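Local atomic coordinates of fructooligosaccharide ABC transporter substrate-binding protein FusA (Streptococcus pneumoniae, PDB entry 5G5Y), a protein that binds short- and long-chain fructooligosaccharides, preferring tetrasaccharides and larger, for import by the FusABC-MsmK ABC transporter. Residues L51-S55 with G56-D60; D158-I161 with K162-A166. All blocks are in the same frame, centred on the assembly; numbering follows the deposited sequence.

Interaction 1. Residues L51-S55 with G56-D60. With ZN (zinc ion), chain I.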
ATOM      1  N   LEU A  51     -22.440  15.469   3.536  1.00 23.62           N
ATOM      2  CA  LEU A  51     -23.472  16.501   3.793  1.00 24.59           C
ATOM      3  C   LEU A  51     -23.957  17.167   2.512  1.00 24.31           C
ATOM      4  O   LEU A  51     -25.156  17.411   2.338  1.00 24.23           O
ATOM      5  CB  LEU A  51     -22.970  17.583   4.754  1.00 25.43           C
ATOM      6  CG  LEU A  51     -22.957  17.188   6.221  1.00 28.30           C
ATOM      7  CD1 LEU A  51     -22.176  18.207   7.013  1.00 28.95           C
ATOM      8  CD2 LEU A  51     -24.366  17.022   6.759  1.00 28.07           C
ATOM      9  N   ASP A  52     -23.029  17.420   1.598  1.00 24.49           N
ATOM     10  CA  ASP A  52     -23.383  17.929   0.266  1.00 23.71           C
ATOM     11  C   ASP A  52     -24.269  16.980  -0.529  1.00 25.13           C
ATOM     12  O   ASP A  52     -25.251  17.422  -1.141  1.00 29.03           O
ATOM     13  CB  ASP A  52     -22.108  18.305  -0.523  1.00 24.19           C
ATOM     14  CG  ASP A  52     -21.462  19.539   0.018  1.00 26.21           C
ATOM     15  OD1 ASP A  52     -22.111  20.155   0.877  1.00 26.48           O
ATOM     16  OD2 ASP A  52     -20.328  19.910  -0.361  1.00 26.75           O
ATOM     17  N   ILE A  53     -23.950  15.695  -0.500  1.00 23.42           N
ATOM     18  CA  ILE A  53     -24.756  14.683  -1.177  1.00 25.31           C
ATOM     19  C   ILE A  53     -26.169  14.605  -0.571  1.00 29.46           C
ATOM     20  O   ILE A  53     -27.164  14.677  -1.301  1.00 29.96           O
ATOM     21  CB  ILE A  53     -24.070  13.289  -1.173  1.00 24.74           C
ATOM     22  CG1 ILE A  53     -22.794  13.351  -2.043  1.00 23.80           C
ATOM     23  CG2 ILE A  53     -25.004  12.185  -1.712  1.00 25.50           C
ATOM     24  CD1 ILE A  53     -21.843  12.171  -1.900  1.00 23.37           C
ATOM     25  N   SER A  54     -26.267  14.483   0.749  1.00 32.28           N
ATOM     26  CA  SER A  54     -27.596  14.396   1.378  1.00 35.21           C
ATOM     27  C   SER A  54     -28.436  15.688   1.222  1.00 36.01           C
ATOM     28  O   SER A  54     -29.631  15.600   1.163  1.00 36.48           O
ATOM     29  CB  SER A  54     -27.487  13.949   2.834  1.00 36.21           C
ATOM     30  OG  SER A  54     -26.788  14.899   3.580  1.00 37.58           O
ATOM     31  N   SER A  55     -27.809  16.858   1.100  1.00 38.77           N
ATOM     32  CA  SER A  55     -28.537  18.108   0.812  1.00 40.27           C
ATOM     33  C   SER A  55     -28.984  18.257  -0.656  1.00 41.70           C
ATOM     34  O   SER A  55     -29.945  18.978  -0.934  1.00 41.42           O
ATOM     35  CB  SER A  55     -27.713  19.339   1.218  1.00 43.40           C
ATOM     36  OG  SER A  55     -26.878  19.788   0.161  1.00 44.54           O
ATOM     37  N   GLY A  56     -28.295  17.606  -1.591  1.00 36.68           N
ATOM     38  CA  GLY A  56     -28.533  17.836  -3.018  1.00 36.94           C
ATOM     39  C   GLY A  56     -27.738  19.001  -3.579  1.00 35.41           C
ATOM     40  O   GLY A  56     -27.944  19.398  -4.732  1.00 37.29           O
ATOM     41  N   ASP A  57     -26.806  19.532  -2.788  1.00 32.07           N
ATOM     42  CA  ASP A  57     -25.832  20.514  -3.260  1.00 33.39           C
ATOM     43  C   ASP A  57     -24.664  19.766  -3.967  1.00 30.99           C
ATOM     44  O   ASP A  57     -23.540  19.709  -3.447  1.00 29.90           O
ATOM     45  CB  ASP A  57     -25.292  21.319  -2.062  1.00 35.09           C
ATOM     46  CG  ASP A  57     -24.303  22.406  -2.465  1.00 38.29           C
ATOM     47  OD1 ASP A  57     -24.434  22.990  -3.572  1.00 37.59           O
ATOM     48  OD2 ASP A  57     -23.391  22.674  -1.657  1.00 39.02           O
ATOM     49  N   LEU A  58     -24.950  19.204  -5.147  1.00 28.93           N
ATOM     50  CA  LEU A  58     -23.981  18.374  -5.862  1.00 26.12           C
ATOM     51  C   LEU A  58     -23.171  19.235  -6.830  1.00 25.09           C
ATOM     52  O   LEU A  58     -23.712  20.139  -7.491  1.00 23.08           O
ATOM     53  CB  LEU A  58     -24.661  17.240  -6.629  1.00 26.59           C
ATOM     54  CG  LEU A  58     -25.375  16.134  -5.816  1.00 28.10           C
ATOM     55  CD1 LEU A  58     -26.039  15.108  -6.727  1.00 28.23           C
ATOM     56  CD2 LEU A  58     -24.403  15.436  -4.886  1.00 28.27           C
ATOM     57  N   PRO A  59     -21.853  18.948  -6.928  1.00 21.27           N
ATOM     58  CA  PRO A  59     -21.031  19.564  -7.957  1.00 20.72           C
ATOM     59  C   PRO A  59     -21.211  18.793  -9.271  1.00 19.09           C
ATOM     60  O   PRO A  59     -21.950  17.824  -9.303  1.00 19.57           O
ATOM     61  CB  PRO A  59     -19.620  19.365  -7.396  1.00 20.07           C
ATOM     62  CG  PRO A  59     -19.684  18.059  -6.719  1.00 19.90           C
ATOM     63  CD  PRO A  59     -21.065  18.023  -6.093  1.00 20.89           C
ATOM     64  N   ASP A  60     -20.499  19.188 -10.316  1.00 20.42           N
ATOM     65  CA  ASP A  60     -20.503  18.420 -11.590  1.00 18.67           C
ATOM     66  C   ASP A  60     -19.730  17.094 -11.438  1.00 17.55           C
ATOM     67  O   ASP A  60     -20.034  16.106 -12.118  1.00 15.41           O
ATOM     68  CB  ASP A  60     -19.903  19.252 -12.703  1.00 19.37           C
ATOM     69  CG  ASP A  60     -20.770  20.412 -13.092  1.00 22.01           C
ATOM     70  OD1 ASP A  60     -21.991  20.173 -13.245  1.00 23.83           O
ATOM     71  OD2 ASP A  60     -20.228  21.545 -13.255  1.00 20.99           O
TER
HETATM   72 ZN    ZN I1542     -21.522  21.599   2.258  1.00 33.85          ZN
HETATM   73  O   HOH W   1     -20.616  20.336  -3.349  1.00 34.57           O
HETATM   74  O   HOH W   2     -22.422  22.975   0.861  0.40  7.99           O
HETATM   75  O   HOH W   3     -20.519  20.216   3.398  1.00 22.25           O
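With its CG anti to the backbone N (chi1 -178°), D57 turns its carboxylate back alongside that of D52, whose own CG is turned away from its carbonyl. The two acids run alongside each other, their carboxylate planes 72° apart. Their like charges are close, D52 OD2 to D57 OD2 4.3 Å, and a zinc ion bound to D52 probably eases the repulsion. D52 OD1 binds the metal at 2.1 Å, and water 2 binds it at 2.2 Å while donating to D57 OD2 at 2.7 Å, so D57 meets the zinc in the second shell. Water 3 and a ligand from outside residues 51-60 complete the zinc's coordination as modelled. The other oxygen, D52 OD2, accepts from water 1, which donates to D57 O as well, and is hydrogen-bonded to Y41 OH; metal, water and phenol thus fix the carboxylate's rotation. Beside this polar group, S55 OG accepts the backbone N-H of D57 (OG to N 3.0 Å, N-H...O 148°), an ST turn across the helix end. G56 N donates to I53 O at 3.2 Å from above the carbonyl plane, and only weakly to D52 O. After G56 the chain tightens into an inverse gamma turn centred on D57. The turn brings L58 back against the helix, its CD2 3.9 Å from I53 CG1 and also against I53 CA, as the two side chains cross at a slant. V80 and V315 extend this apolar patch. Beyond it, D60 pairs with K6 of strand 3-10. The positive-phi glycine with two bonds back into the last turn is a Schellman motif, here ending helix 45-55 just before strand 61-63.

Interaction 2. Residues D158-I161 with K162-A166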
ATOM      1  N   ASP A 158      17.380 -21.075  12.580  1.00 20.98           N
ATOM      2  CA  ASP A 158      18.201 -21.519  13.737  1.00 23.61           C
ATOM      3  C   ASP A 158      19.431 -20.617  13.937  1.00 22.60           C
ATOM      4  O   ASP A 158      19.735 -20.268  15.069  1.00 23.63           O
ATOM      5  CB  ASP A 158      18.594 -22.989  13.606  1.00 27.95           C
ATOM      6  CG  ASP A 158      17.508 -23.944  14.114  1.00 31.90           C
ATOM      7  OD1 ASP A 158      16.434 -23.486  14.578  1.00 36.29           O
ATOM      8  OD2 ASP A 158      17.730 -25.171  14.069  1.00 40.72           O
ATOM      9  N   ASP A 159      20.092 -20.193  12.847  1.00 22.67           N
ATOM     10  CA  ASP A 159      21.174 -19.174  12.927  1.00 22.96           C
ATOM     11  C   ASP A 159      20.707 -17.887  13.540  1.00 21.57           C
ATOM     12  O   ASP A 159      21.437 -17.254  14.349  1.00 23.28           O
ATOM     13  CB  ASP A 159      21.739 -18.774  11.552  1.00 25.24           C
ATOM     14  CG  ASP A 159      22.498 -19.865  10.860  1.00 28.25           C
ATOM     15  OD1 ASP A 159      22.937 -20.827  11.525  1.00 29.44           O
ATOM     16  OD2 ASP A 159      22.655 -19.745   9.613  1.00 29.34           O
ATOM     17  N   LEU A 160      19.498 -17.464  13.172  1.00 20.34           N
ATOM     18  CA  LEU A 160      18.949 -16.232  13.714  1.00 19.22           C
ATOM     19  C   LEU A 160      18.798 -16.343  15.222  1.00 18.82           C
ATOM     20  O   LEU A 160      19.099 -15.414  15.935  1.00 19.05           O
ATOM     21  CB  LEU A 160      17.590 -15.883  13.076  1.00 19.37           C
ATOM     22  CG  LEU A 160      16.889 -14.625  13.587  1.00 20.09           C
ATOM     23  CD1 LEU A 160      17.742 -13.356  13.392  1.00 20.83           C
ATOM     24  CD2 LEU A 160      15.526 -14.472  12.961  1.00 19.85           C
ATOM     25  N   ILE A 161      18.300 -17.468  15.716  1.00 20.18           N
ATOM     26  CA  ILE A 161      18.196 -17.627  17.169  1.00 21.15           C
ATOM     27  C   ILE A 161      19.602 -17.416  17.827  1.00 21.39           C
ATOM     28  O   ILE A 161      19.707 -16.656  18.785  1.00 21.50           O
ATOM     29  CB  ILE A 161      17.617 -18.989  17.554  1.00 20.78           C
ATOM     30  CG1 ILE A 161      16.137 -19.078  17.160  1.00 21.66           C
ATOM     31  CG2 ILE A 161      17.735 -19.205  19.060  1.00 21.20           C
ATOM     32  CD1 ILE A 161      15.563 -20.479  17.233  1.00 22.56           C
ATOM     33  N   LYS A 162      20.645 -18.036  17.259  1.00 22.82           N
ATOM     34  CA  LYS A 162      22.035 -17.947  17.792  1.00 26.03           C
ATOM     35  C   LYS A 162      22.556 -16.514  17.762  1.00 24.22           C
ATOM     36  O   LYS A 162      23.093 -16.016  18.734  1.00 23.13           O
ATOM     37  CB  LYS A 162      23.005 -18.873  17.031  1.00 29.91           C
ATOM     38  CG  LYS A 162      22.694 -20.372  17.120  1.00 37.09           C
ATOM     39  CD  LYS A 162      23.755 -21.228  16.424  1.00 43.52           C
ATOM     40  CE  LYS A 162      23.257 -22.641  16.074  1.00 48.89           C
ATOM     41  NZ  LYS A 162      22.595 -22.724  14.725  1.00 52.13           N
ATOM     42  N   VAL A 163      22.320 -15.807  16.663  1.00 21.76           N
ATOM     43  CA  VAL A 163      22.654 -14.391  16.586  1.00 20.33           C
ATOM     44  C   VAL A 163      21.916 -13.520  17.591  1.00 20.36           C
ATOM     45  O   VAL A 163      22.508 -12.602  18.197  1.00 20.23           O
ATOM     46  CB  VAL A 163      22.427 -13.873  15.132  1.00 21.58           C
ATOM     47  CG1 VAL A 163      22.330 -12.368  15.055  1.00 22.25           C
ATOM     48  CG2 VAL A 163      23.539 -14.388  14.262  1.00 22.94           C
ATOM     49  N   LEU A 164      20.608 -13.745  17.755  1.00 18.52           N
ATOM     50  CA  LEU A 164      19.868 -12.957  18.719  1.00 18.34           C
ATOM     51  C   LEU A 164      20.365 -13.206  20.171  1.00 17.98           C
ATOM     52  O   LEU A 164      20.382 -12.286  20.992  1.00 18.76           O
ATOM     53  CB  LEU A 164      18.361 -13.251  18.623  1.00 18.49           C
ATOM     54  CG  LEU A 164      17.720 -12.893  17.261  1.00 18.74           C
ATOM     55  CD1 LEU A 164      16.297 -13.392  17.217  1.00 18.30           C
ATOM     56  CD2 LEU A 164      17.760 -11.410  16.962  1.00 19.09           C
ATOM     57  N   GLU A 165      20.716 -14.440  20.479  1.00 20.00           N
ATOM     58  CA  GLU A 165      21.274 -14.764  21.825  1.00 23.23           C
ATOM     59  C   GLU A 165      22.605 -14.065  22.073  1.00 22.76           C
ATOM     60  O   GLU A 165      22.833 -13.552  23.173  1.00 25.97           O
ATOM     61  CB  GLU A 165      21.421 -16.251  21.978  1.00 25.18           C
ATOM     62  CG  GLU A 165      20.057 -16.893  22.103  1.00 28.80           C
ATOM     63  CD  GLU A 165      20.108 -18.379  22.302  1.00 31.37           C
ATOM     64  OE1 GLU A 165      20.806 -19.060  21.535  1.00 35.70           O
ATOM     65  OE2 GLU A 165      19.393 -18.847  23.208  1.00 38.02           O
ATOM     66  N   ALA A 166      23.434 -14.008  21.041  1.00 25.54           N
ATOM     67  CA  ALA A 166      24.704 -13.232  21.085  1.00 26.79           C
ATOM     68  C   ALA A 166      24.450 -11.731  21.243  1.00 27.49           C
ATOM     69  O   ALA A 166      25.122 -11.063  22.043  1.00 28.61           O
ATOM     70  CB  ALA A 166      25.556 -13.526  19.862  1.00 27.42           C
TER
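D158 offers its backbone O to K162 N at 3.3 Å, the first of four successive i to i+4 helical bonds. The K162 chain runs back beside this turn and bends at its last torsion (chi4 89°), which carries NZ toward D159. There D159 OD1 and K162 NZ form a long salt bridge of 3.7 Å, the two side chains crossing at an angle. The other oxygen, D159 OD2, takes the backbone N-H of K155, while T156 OG1 accepts that of D159, so the acid also ties down the chain leading into the helix. D159 O receives V163 N at 2.9 Å. A trans first torsion (chi1 179°) sends the L160 branch toward the C-terminal end of the helix, where CG lies 3.9 Å from L164 CD1. Both leucines reach V266 of strand 264-269, and L164 also touches P182 and F183. I161 O takes E165 N at 3.0 Å. I161 CG2 rests beside the E165 side chain, 3.9 Å from E165 OE1, the two extending in a similar direction, and I161 packs on F233, Q236 and L237 of helix 225-239. Leucines and isoleucine on one side, acids and lysine on another, make this an amphipathic helix, 157-169, laid against the sheet of an alpha/beta lobe.

In the fold
The two contacts sit in different parts of the protein, on opposite sides of the chain's centre: their own centres are about 60 Å apart, their nearest atoms about 48 Å. Residues 51-60 lead from a helix into the sheet containing strands 3-10 and 61-63, whereas 158-166 lie against the sheet containing strands 181-183 and 264-269, consistent with the two-lobed build of solute-binding proteins. Interaction 1 carries a zinc ion but is not near the residues that bind fructooligosaccharide or calcium. Interaction 2 is closer to such a residue: the side chain of L164 is about 9 Å from that of E180, a ligand of one of two calcium sites. Calcium binding is essential for substrate translocation by the transporter.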